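Glycosyl hydrolase, family 8 (Clostridium perfringens, PDB 3REN) probably hydrolyses alpha-glucan chains as an alpha-amylase, using an (alpha/alpha)6-barrel fold related to glycosyl hydrolase family 8. Local coordinates at residues Met69-Asn74 with Ala344-Lys349; Glu79-His84 with Asn128-Phe133; Ser198-Gly203 with Pro210-Val215; Gly191-Ser196 with Ala244-Glu249. All coordinates share one frame; numbering follows the deposited sequence. Where two conformers were deposited one is given.

Interaction 1 (Met69-Asn74 with Ala344-Lys349)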
# COMPACT_ATOMS: atom_id res chain seq x y z
N MSE A 69 3.71 6.64 8.01
CA MSE A 69 5.06 7.15 7.77
C MSE A 69 5.26 7.71 6.37
O MSE A 69 5.87 8.76 6.23
CB MSE A 69 6.11 6.06 8.03
CG MSE A 69 6.24 5.73 9.57
SE MSE A 69 7.27 4.04 9.88
CE MSE A 69 9.02 4.62 9.33
N LEU A 70 4.76 7.02 5.34
CA LEU A 70 4.85 7.59 3.99
C LEU A 70 4.12 8.93 3.86
O LEU A 70 4.64 9.90 3.25
CB LEU A 70 4.34 6.63 2.93
CG LEU A 70 5.23 5.42 2.67
CD1 LEU A 70 4.47 4.46 1.71
CD2 LEU A 70 6.49 5.94 1.97
N TYR A 71 2.90 8.97 4.40
CA TYR A 71 2.13 10.20 4.45
C TYR A 71 2.90 11.31 5.16
O TYR A 71 2.93 12.46 4.69
CB TYR A 71 0.82 9.96 5.20
CG TYR A 71 0.04 11.24 5.45
CD1 TYR A 71 -0.72 11.81 4.44
CD2 TYR A 71 0.11 11.88 6.67
CE1 TYR A 71 -1.43 12.99 4.65
CE2 TYR A 71 -0.59 13.05 6.90
CZ TYR A 71 -1.35 13.60 5.89
OH TYR A 71 -2.08 14.75 6.11
N SER A 72 3.47 11.00 6.33
CA SER A 72 4.24 12.00 7.13
C SER A 72 5.41 12.61 6.38
O SER A 72 5.60 13.82 6.44
CB SER A 72 4.77 11.38 8.41
OG SER A 72 3.69 10.97 9.20
N VAL A 73 6.21 11.82 5.69
CA VAL A 73 7.32 12.33 4.93
C VAL A 73 6.86 13.18 3.74
O VAL A 73 7.40 14.19 3.48
CB VAL A 73 8.43 11.29 4.58
CG1 VAL A 73 7.94 10.24 3.72
CG2 VAL A 73 9.67 11.97 4.06
N ASN A 74 5.82 12.74 3.08
CA ASN A 74 5.20 13.55 2.03
C ASN A 74 4.65 14.86 2.58
O ASN A 74 4.66 15.88 1.89
CB ASN A 74 4.06 12.78 1.36
CG ASN A 74 4.56 11.62 0.54
OD1 ASN A 74 5.74 11.55 0.25
ND2 ASN A 74 3.68 10.69 0.17
N ALA A 344 -3.95 9.53 -1.39
CA ALA A 344 -4.53 10.17 -2.62
C ALA A 344 -5.01 11.60 -2.34
O ALA A 344 -4.72 12.50 -3.13
CB ALA A 344 -5.68 9.33 -3.17
N PHE A 345 -5.72 11.83 -1.23
CA PHE A 345 -6.22 13.20 -0.95
C PHE A 345 -5.02 14.13 -0.73
O PHE A 345 -5.10 15.33 -1.03
CB PHE A 345 -7.15 13.26 0.27
CG PHE A 345 -8.58 12.83 -0.01
CD1 PHE A 345 -9.20 13.15 -1.22
CD2 PHE A 345 -9.29 12.13 0.95
CE1 PHE A 345 -10.52 12.79 -1.48
CE2 PHE A 345 -10.63 11.74 0.71
CZ PHE A 345 -11.24 12.07 -0.50
N GLN A 346 -3.91 13.61 -0.19
CA GLN A 346 -2.68 14.45 -0.02
C GLN A 346 -2.18 15.09 -1.33
O GLN A 346 -1.59 16.18 -1.30
CB GLN A 346 -1.57 13.63 0.64
CG GLN A 346 -0.26 14.38 0.92
CD GLN A 346 0.68 13.53 1.74
OE1 GLN A 346 0.99 12.39 1.37
NE2 GLN A 346 1.10 14.04 2.91
N LYS A 347 -2.38 14.40 -2.46
CA LYS A 347 -2.05 14.96 -3.79
C LYS A 347 -3.08 15.92 -4.37
O LYS A 347 -2.82 16.55 -5.39
CB LYS A 347 -1.88 13.83 -4.80
CG LYS A 347 -0.77 12.84 -4.46
CD LYS A 347 0.52 13.53 -4.12
CE LYS A 347 1.66 12.55 -4.37
NZ LYS A 347 2.72 12.79 -3.43
N TYR A 348 -4.26 15.99 -3.76
CA TYR A 348 -5.38 16.80 -4.24
C TYR A 348 -5.28 18.22 -3.65
O TYR A 348 -5.43 18.42 -2.45
CB TYR A 348 -6.73 16.12 -3.89
CG TYR A 348 -8.00 16.88 -4.25
CD1 TYR A 348 -8.19 17.40 -5.53
CD2 TYR A 348 -9.03 17.04 -3.32
CE1 TYR A 348 -9.36 18.08 -5.88
CE2 TYR A 348 -10.21 17.72 -3.65
CZ TYR A 348 -10.37 18.23 -4.94
OH TYR A 348 -11.51 18.90 -5.31
N LYS A 349 -4.94 19.16 -4.50
CA LYS A 349 -4.66 20.56 -4.18
C LYS A 349 -5.78 21.58 -4.19
O LYS A 349 -5.58 22.70 -3.82
CB LYS A 349 -3.61 21.11 -5.13
CG LYS A 349 -2.30 20.48 -5.08
CE LYS A 349 -1.55 22.90 -5.74
NZ LYS A 349 -0.62 23.98 -5.45
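Q346 reaches from helix 335-346 to Y71 and N74 in the last turn of helix 62-74. Its side chain carries nearly all of the contact. CG stands anti to the backbone N (chi1 -178°), and the chain stays extended beyond it. This carries the amide across the gap to the other helix, where the nearest CA atoms, those of Y71 and Q346, are 7.8 Å apart.

Two hydrogen bonds use the two ends of the Q346 amide. NE2 of Q346 donates to the backbone O of Y71 at 3.0 Å. The bond is almost straight, at 178°, and the acceptor lies in the amide plane. The other end is held more loosely. ND2 of N74 gives a weak bond to OE1 of Q346 at 3.4 Å. Together the two partners should limit rotation of the amide about its last torsion.

The remaining contacts are van der Waals. The Q346 amide lies over one face of the Y71 ring, with the two planes only 12° apart. NE2 of Q346 comes to 3.2 Å from CE1 of Y71, so the same nitrogen grips the carbonyl and rests on the ring. On the other side of the amide, CB of N74 is 3.1 Å from OE1 of Q346. The Y71 hydroxyl is hydrogen-bonded to E23.

The contact links an early and a late helix of the (alpha/alpha)6-barrel, through segments about 270 residues apart in sequence. M69 and S72 pack on helix 78-89, and M69 and L70 on helix 113-130. A344 and K347 rest on helices 283-296 and 299-312.

Interaction 2 (Glu79-His84 with Asn128-Phe133). With EDO (1,2-ethanediol), chain I; EDO (1,2-ethanediol), chain H.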
# COMPACT_ATOMS: atom_id res chain seq x y z
N GLU A 79 7.82 15.45 13.13
CA GLU A 79 7.20 15.00 14.39
C GLU A 79 6.24 13.79 14.30
O GLU A 79 6.32 12.87 15.09
CB GLU A 79 6.47 16.16 15.03
CG GLU A 79 6.15 15.96 16.47
CD GLU A 79 5.65 17.25 17.13
OE1 GLU A 79 4.47 17.24 17.57
OE2 GLU A 79 6.43 18.24 17.19
N LEU A 80 5.31 13.84 13.35
CA LEU A 80 4.37 12.78 13.16
C LEU A 80 5.11 11.55 12.66
O LEU A 80 4.80 10.43 13.08
CB LEU A 80 3.27 13.24 12.19
CG LEU A 80 2.23 12.28 11.66
CD1 LEU A 80 1.39 11.75 12.82
CD2 LEU A 80 1.37 12.99 10.61
N PHE A 81 6.08 11.76 11.76
CA PHE A 81 6.87 10.66 11.25
C PHE A 81 7.51 9.89 12.39
O PHE A 81 7.33 8.65 12.51
CB PHE A 81 7.92 11.12 10.23
CG PHE A 81 8.69 9.97 9.60
CD1 PHE A 81 8.37 9.51 8.31
CD2 PHE A 81 9.76 9.36 10.28
CE1 PHE A 81 9.07 8.44 7.71
CE2 PHE A 81 10.48 8.27 9.68
CZ PHE A 81 10.13 7.82 8.40
N ASP A 82 8.20 10.63 13.27
CA ASP A 82 8.91 10.03 14.40
C ASP A 82 7.99 9.33 15.36
O ASP A 82 8.38 8.32 15.98
CB ASP A 82 9.77 11.08 15.13
CG ASP A 82 11.06 11.42 14.33
OD1 ASP A 82 11.54 10.60 13.51
OD2 ASP A 82 11.59 12.53 14.48
N GLU A 83 6.77 9.82 15.48
CA GLU A 83 5.89 9.21 16.44
C GLU A 83 5.48 7.80 15.97
O GLU A 83 5.36 6.88 16.78
CB GLU A 83 4.68 10.13 16.68
CG GLU A 83 3.63 9.53 17.57
CD GLU A 83 2.54 10.55 17.91
OE1 GLU A 83 2.84 11.77 17.85
OE2 GLU A 83 1.38 10.13 18.20
N HIS A 84 5.29 7.63 14.66
CA HIS A 84 4.93 6.32 14.12
C HIS A 84 6.16 5.41 13.94
O HIS A 84 6.06 4.20 14.20
CB HIS A 84 4.11 6.47 12.84
CG HIS A 84 2.76 7.03 13.13
ND1 HIS A 84 1.69 6.24 13.49
CD2 HIS A 84 2.34 8.32 13.28
CE1 HIS A 84 0.66 7.01 13.79
NE2 HIS A 84 1.04 8.27 13.68
N ASN A 128 16.47 11.31 2.89
CA ASN A 128 16.67 12.27 1.79
C ASN A 128 16.09 13.65 2.09
O ASN A 128 16.73 14.69 1.84
CB ASN A 128 16.11 11.74 0.48
CG ASN A 128 16.86 10.51 0.00
OD1 ASN A 128 17.93 10.18 0.53
ND2 ASN A 128 16.30 9.80 -0.97
N ARG A 129 14.90 13.64 2.67
CA ARG A 129 14.17 14.84 3.01
C ARG A 129 14.77 15.63 4.18
O ARG A 129 14.95 16.84 4.08
CB ARG A 129 12.71 14.43 3.28
CG ARG A 129 11.93 15.24 4.25
CD ARG A 129 11.12 16.29 3.62
NE ARG A 129 9.91 15.83 2.91
CZ ARG A 129 9.31 16.63 2.03
NH1 ARG A 129 9.82 17.84 1.83
NH2 ARG A 129 8.23 16.26 1.36
N TRP A 130 15.04 14.95 5.30
CA TRP A 130 15.49 15.62 6.51
C TRP A 130 17.00 15.48 6.78
O TRP A 130 17.47 15.95 7.78
CB TRP A 130 14.64 15.21 7.72
CG TRP A 130 13.17 15.52 7.57
CD1 TRP A 130 12.61 16.76 7.30
CD2 TRP A 130 12.07 14.61 7.69
NE1 TRP A 130 11.24 16.65 7.26
CE2 TRP A 130 10.87 15.35 7.48
CE3 TRP A 130 11.97 13.24 7.97
CZ2 TRP A 130 9.60 14.77 7.51
CZ3 TRP A 130 10.69 12.66 8.02
CH2 TRP A 130 9.52 13.43 7.79
N ASN A 131 17.76 14.85 5.90
CA ASN A 131 19.22 14.70 6.11
C ASN A 131 19.53 14.06 7.45
O ASN A 131 20.29 14.62 8.24
CB ASN A 131 19.93 16.08 6.03
CG ASN A 131 21.45 15.95 5.94
OD1 ASN A 131 21.97 14.87 5.65
ND2 ASN A 131 22.18 17.05 6.20
N SER A 132 18.94 12.89 7.72
CA SER A 132 19.08 12.21 8.98
C SER A 132 19.54 10.78 8.75
O SER A 132 18.71 9.91 8.48
CB SER A 132 17.76 12.15 9.74
OG SER A 132 17.54 13.34 10.46
N PHE A 133 20.86 10.54 8.90
CA PHE A 133 21.43 9.24 8.63
C PHE A 133 20.75 8.12 9.43
O PHE A 133 20.79 6.97 8.99
CB PHE A 133 22.91 9.23 9.01
CG PHE A 133 23.12 9.17 10.49
CD1 PHE A 133 23.24 7.94 11.14
CD2 PHE A 133 23.13 10.34 11.25
CE1 PHE A 133 23.38 7.88 12.53
CE2 PHE A 133 23.28 10.30 12.66
CZ PHE A 133 23.41 9.07 13.29
C1 EDO I . -2.05 10.23 14.34
O1 EDO I . -0.64 10.01 14.44
C2 EDO I . -2.65 9.23 13.35
O2 EDO I . -2.66 7.95 13.97
C1 EDO H . 0.37 7.06 17.45
O1 EDO H . 0.57 7.80 18.68
C2 EDO H . -1.12 6.92 17.16
O2 EDO H . -1.72 8.24 17.24
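An edge-to-face aromatic pair, F81 with W130, joins helix 78-89 to the end of helix 113-130. The edge of the indole six-membered ring points at one face of the F81 ring. The stack is offset: the centroids are 5.4 Å apart and the planes stand at 73°. CZ3 of W130 is the closest atom, 3.7 Å from CG of F81. Its neighbour CH2 of W130 lies 3.7 Å from CB of F81, so the indole edge sits over the root of the phenyl ring. F81 holds CG anti to its backbone nitrogen (chi1 -176°), which carries the ring out from the helix to the indole. NE1 of W130 is hydrogen-bonded to OD1 of N76. F81 makes a second edge-to-face pair with Y135.

Two ethanediol molecules, probably from the crystallisation liquor, bind to helix 78-89. H84 NE2 and O1 of the chain I molecule form a hydrogen bond of 2.5 Å, at the edge of the imidazole ring. O1 of the chain H molecule donates to OE2 of E83, also at 2.5 Å.

The arrangement is edge-to-face aromatic packing between two helices of the (alpha/alpha)6-barrel.

Interaction 3 (Ser198-Gly203 with Pro210-Val215). With EDO (1,2-ethanediol), chain K.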
# COMPACT_ATOMS: atom_id res chain seq x y z
N SER A 198 11.94 -8.53 -13.75
CA SER A 198 11.75 -9.63 -14.70
C SER A 198 10.51 -10.44 -14.36
O SER A 198 9.76 -10.82 -15.24
CB SER A 198 13.01 -10.49 -14.80
OG SER A 198 12.71 -11.75 -15.38
N ILE A 199 10.28 -10.68 -13.07
CA ILE A 199 9.06 -11.34 -12.60
C ILE A 199 7.81 -10.54 -13.03
O ILE A 199 6.86 -11.11 -13.58
CB ILE A 199 9.09 -11.58 -11.06
CG1 ILE A 199 10.21 -12.55 -10.69
CG2 ILE A 199 7.81 -12.13 -10.56
CD1 ILE A 199 10.43 -12.76 -9.16
N ILE A 200 7.83 -9.22 -12.80
CA ILE A 200 6.72 -8.35 -13.21
C ILE A 200 6.53 -8.44 -14.71
O ILE A 200 5.43 -8.72 -15.21
CB ILE A 200 6.98 -6.85 -12.84
CG1 ILE A 200 7.17 -6.67 -11.33
CG2 ILE A 200 5.86 -5.97 -13.37
CD1 ILE A 200 6.15 -7.37 -10.52
N GLU A 201 7.60 -8.20 -15.45
CA GLU A 201 7.53 -8.14 -16.92
C GLU A 201 7.04 -9.42 -17.59
O GLU A 201 6.34 -9.36 -18.60
CB GLU A 201 8.86 -7.66 -17.52
CG GLU A 201 8.98 -6.15 -17.53
CD GLU A 201 10.34 -5.63 -17.99
OE1 GLU A 201 11.22 -6.45 -18.28
OE2 GLU A 201 10.53 -4.38 -18.06
N ASN A 202 7.38 -10.57 -17.02
CA ASN A 202 6.92 -11.85 -17.52
C ASN A 202 5.53 -12.24 -17.01
O ASN A 202 5.01 -13.32 -17.35
CB ASN A 202 7.94 -12.96 -17.22
CG ASN A 202 9.24 -12.81 -18.04
OD1 ASN A 202 9.19 -12.71 -19.25
ND2 ASN A 202 10.38 -12.78 -17.36
N GLY A 203 4.92 -11.38 -16.22
CA GLY A 203 3.63 -11.72 -15.63
C GLY A 203 2.43 -10.96 -16.15
O GLY A 203 1.40 -10.91 -15.47
N PRO A 210 -3.93 -5.90 -20.23
CA PRO A 210 -2.49 -5.91 -19.95
C PRO A 210 -2.21 -5.61 -18.48
O PRO A 210 -1.40 -4.73 -18.16
CB PRO A 210 -1.95 -4.81 -20.86
CG PRO A 210 -3.07 -3.88 -21.06
CD PRO A 210 -4.37 -4.64 -20.85
N LEU A 211 -2.90 -6.31 -17.61
CA LEU A 211 -2.69 -6.20 -16.17
C LEU A 211 -1.72 -7.31 -15.74
O LEU A 211 -1.02 -7.89 -16.59
CB LEU A 211 -4.04 -6.27 -15.45
CG LEU A 211 -5.00 -5.14 -15.86
CD1 LEU A 211 -6.34 -5.34 -15.16
CD2 LEU A 211 -4.45 -3.72 -15.64
N TYR A 212 -1.67 -7.64 -14.45
CA TYR A 212 -0.65 -8.53 -13.97
C TYR A 212 -1.18 -9.72 -13.23
O TYR A 212 -2.22 -9.64 -12.56
CB TYR A 212 0.34 -7.78 -13.06
CG TYR A 212 1.19 -6.87 -13.85
CD1 TYR A 212 2.26 -7.36 -14.58
CD2 TYR A 212 0.88 -5.50 -13.95
CE1 TYR A 212 3.05 -6.52 -15.35
CE2 TYR A 212 1.70 -4.65 -14.68
CZ TYR A 212 2.79 -5.17 -15.37
OH TYR A 212 3.62 -4.36 -16.12
N ARG A 213 -0.42 -10.81 -13.33
CA ARG A 213 -0.65 -11.99 -12.48
C ARG A 213 -0.54 -11.60 -11.03
O ARG A 213 0.20 -10.67 -10.67
CB ARG A 213 0.39 -13.10 -12.77
CG ARG A 213 0.17 -13.86 -14.08
CD ARG A 213 -0.98 -14.84 -13.97
NE ARG A 213 -1.55 -15.15 -15.28
CZ ARG A 213 -2.77 -15.67 -15.46
NH1 ARG A 213 -3.56 -15.95 -14.42
NH2 ARG A 213 -3.21 -15.88 -16.68
N LYS A 214 -1.25 -12.31 -10.20
CA LYS A 214 -1.17 -12.20 -8.77
C LYS A 214 0.08 -12.76 -8.06
O LYS A 214 0.67 -12.07 -7.29
CB LYS A 214 -2.43 -12.75 -8.11
CG LYS A 214 -2.57 -12.32 -6.72
CD LYS A 214 -3.39 -13.16 -5.83
CE LYS A 214 -4.67 -13.53 -6.45
N VAL A 215 0.47 -13.99 -8.37
CA VAL A 215 1.57 -14.70 -7.64
C VAL A 215 2.58 -15.33 -8.58
O VAL A 215 2.20 -15.83 -9.66
CB VAL A 215 1.06 -15.87 -6.72
CG1 VAL A 215 2.16 -16.34 -5.73
CG2 VAL A 215 -0.18 -15.50 -5.92
C1 EDO K . 11.19 -14.79 -13.72
O1 EDO K . 11.99 -13.65 -14.06
C2 EDO K . 9.90 -14.79 -14.52
O2 EDO K . 10.17 -15.51 -15.72
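G203 and R213 meet through their backbones, where the chain returns past the end of helix 188-201. Their CA atoms, 5.3 Å apart, are the closest pair between the segments.

One hydrogen bond crosses. N of R213 donates to O of G203 at 2.8 Å, with an angle of 168° at the hydrogen. The same oxygen takes a CA-H...O contact from Y212, whose CA is 3.5 Å away. CG of R213 also lies beside this oxygen. G203 thus meets the returning chain with its carbonyl.

The apolar part is made by I200 and Y212. CG2 of I200, the branch anti to the backbone N, touches CE1 of Y212 at 3.5 Å. The two side chains meet roughly perpendicular. The backbone O of I200 lies at the edge of the Y212 ring, near its plane, 3.2 Å from CE1. That oxygen already accepts from N of G203, a bond that closes the turn after the helix. The polar ends of both long side chains lead elsewhere: OH of Y212 to E248, and NH1 of R213 to D224 and E226.

On the helix, S198 OG is very close to O1 of an ethanediol, probably from the crystallisation liquor.

The contact is buried. In this (alpha/alpha)6-barrel protein, the chain after helix 188-201 loops back on the helix end before it enters strand 215-217. I200 and Y212 both pack on V237 of helix 231-243, while P210 and L211 lie against helix 249-262. R213 touches Y223 of strand 222-223, and V215 begins strand 215-217, paired with D224.

Interaction 4 (Gly191-Ser196 with Ala244-Glu249)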
# COMPACT_ATOMS: atom_id res chain seq x y z
N GLY A 191 20.76 -6.68 -8.52
CA GLY A 191 20.34 -8.01 -8.90
C GLY A 191 18.92 -8.31 -8.44
O GLY A 191 18.16 -8.97 -9.16
N ILE A 192 18.57 -7.84 -7.25
CA ILE A 192 17.21 -8.06 -6.72
C ILE A 192 16.20 -7.29 -7.56
O ILE A 192 15.17 -7.85 -7.94
CB ILE A 192 17.07 -7.64 -5.22
CG1 ILE A 192 18.08 -8.39 -4.33
CG2 ILE A 192 15.70 -7.95 -4.74
CD1 ILE A 192 17.71 -9.84 -4.10
N TYR A 193 16.50 -6.00 -7.82
CA TYR A 193 15.69 -5.16 -8.71
C TYR A 193 15.48 -5.81 -10.08
O TYR A 193 14.35 -5.84 -10.58
CB TYR A 193 16.30 -3.75 -8.91
CG TYR A 193 15.43 -2.84 -9.77
CD1 TYR A 193 15.43 -2.93 -11.17
CD2 TYR A 193 14.59 -1.88 -9.18
CE1 TYR A 193 14.65 -2.11 -11.93
CE2 TYR A 193 13.80 -1.05 -9.95
CZ TYR A 193 13.84 -1.16 -11.32
OH TYR A 193 13.07 -0.32 -12.08
N GLU A 194 16.57 -6.31 -10.68
CA GLU A 194 16.52 -6.93 -12.03
C GLU A 194 15.65 -8.20 -12.04
O GLU A 194 14.86 -8.39 -12.96
CB GLU A 194 17.91 -7.26 -12.58
CG GLU A 194 18.85 -6.06 -12.80
CD GLU A 194 18.39 -5.10 -13.92
OE1 GLU A 194 18.08 -5.57 -15.05
OE2 GLU A 194 18.38 -3.86 -13.70
N LYS A 195 15.81 -9.06 -11.03
CA LYS A 195 14.97 -10.25 -10.93
C LYS A 195 13.48 -9.93 -10.69
O LYS A 195 12.60 -10.45 -11.39
CB LYS A 195 15.50 -11.22 -9.89
CG LYS A 195 14.62 -12.49 -9.66
CD LYS A 195 14.57 -13.41 -10.90
CE LYS A 195 13.90 -14.74 -10.57
NZ LYS A 195 13.47 -15.51 -11.79
N SER A 196 13.21 -9.06 -9.72
CA SER A 196 11.88 -8.53 -9.44
C SER A 196 11.20 -7.95 -10.69
O SER A 196 10.05 -8.31 -11.02
CB SER A 196 11.97 -7.44 -8.36
OG SER A 196 12.48 -8.02 -7.16
N ALA A 244 9.39 3.75 -10.32
CA ALA A 244 10.76 3.31 -10.53
C ALA A 244 11.28 3.65 -11.93
O ALA A 244 12.38 3.28 -12.29
CB ALA A 244 10.86 1.78 -10.30
N GLY A 245 10.46 4.34 -12.72
CA GLY A 245 10.84 4.75 -14.08
C GLY A 245 10.54 3.73 -15.17
O GLY A 245 10.95 3.92 -16.31
N GLU A 246 9.84 2.65 -14.86
CA GLU A 246 9.52 1.64 -15.90
C GLU A 246 8.28 2.02 -16.70
O GLU A 246 7.54 2.96 -16.32
CB GLU A 246 9.33 0.26 -15.27
CG GLU A 246 10.46 -0.22 -14.38
CD GLU A 246 11.73 -0.60 -15.16
OE1 GLU A 246 11.64 -0.91 -16.38
OE2 GLU A 246 12.82 -0.58 -14.54
N ASN A 247 8.00 1.27 -17.77
CA ASN A 247 6.94 1.61 -18.73
C ASN A 247 5.64 0.88 -18.45
O ASN A 247 5.63 -0.34 -18.44
CB ASN A 247 7.42 1.27 -20.15
CG ASN A 247 6.41 1.67 -21.24
OD1 ASN A 247 5.24 1.25 -21.22
ND2 ASN A 247 6.85 2.49 -22.18
N GLU A 248 4.56 1.62 -18.25
CA GLU A 248 3.20 1.07 -18.09
C GLU A 248 2.18 1.77 -19.02
O GLU A 248 1.03 1.91 -18.66
CB GLU A 248 2.71 1.21 -16.64
CG GLU A 248 3.43 0.25 -15.64
CD GLU A 248 3.31 -1.24 -16.02
OE1 GLU A 248 2.31 -1.61 -16.63
OE2 GLU A 248 4.22 -2.05 -15.73
N GLU A 249 2.60 2.13 -20.22
CA GLU A 249 1.72 2.81 -21.15
C GLU A 249 0.44 2.02 -21.51
O GLU A 249 -0.61 2.55 -21.43
CB GLU A 249 2.49 3.20 -22.42
CG GLU A 249 3.64 4.17 -22.19
CD GLU A 249 4.29 4.71 -23.47
OE1 GLU A 249 4.88 3.97 -24.25
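Y193 of helix 188-201 meets the turn between helices 231-243 and 249-262 through its hydroxyl. That turn opens with a Schellman motif. G245 has positive phi, and two bonds run back into the last turn of helix 231-243. Of the touching residues, A244 stands just before this glycine and E246 just after it.

The Y193 side chain has CG anti to the backbone N (chi1 -177°), which carries the phenol outward from its helix. E246 comes from the opposite direction. Its CG lies beside its own backbone N, and the chain bends at chi2 (-71°) to bring the carboxylate round to the phenol. OH of Y193 donates to OE2 of E246 at 2.5 Å, a very short bond whose exact length is doubtful. OE2 lies at the edge of the Y193 ring, near its plane, while the carboxylate and ring planes are 42° apart. OE1 of E246 has a long, weak ion pair with R241. CB of A244 also lies at the ring edge, 3.5 Å from OH of Y193. L176 of helix 176-185 touches both Y193 and A244.

The next helix begins with E248 at its N-cap. Before it, N247 makes an Asx turn: OD1 accepts from N of E249 at 3.0 Å. ND2 of N247 also donates to OE1 of E249 at 3.2 Å, from well above the carboxylate plane.

How the interactions relate
Interactions 1 and 2 touch, with centres 15 Å apart. Helices 62-74 and 78-89 follow each other in the chain, and S72 packs against L80 between them. O of V73 and NE of R129, 3.1 Å apart, add a weak hydrogen bond. Interactions 3 and 4 form a second pair, with centres 11 Å apart. They share helix 188-201, and OH of Y212 lies 2.4 Å from OE2 of E248, a probable hydrogen bond whose exact length is doubtful. The pairs are separate: the centres of interactions 2 and 3 are 34 Å apart, on opposite sides of the chain's centre. Along the chain, interaction 1 encloses the other three, and interaction 4 encloses interaction 3.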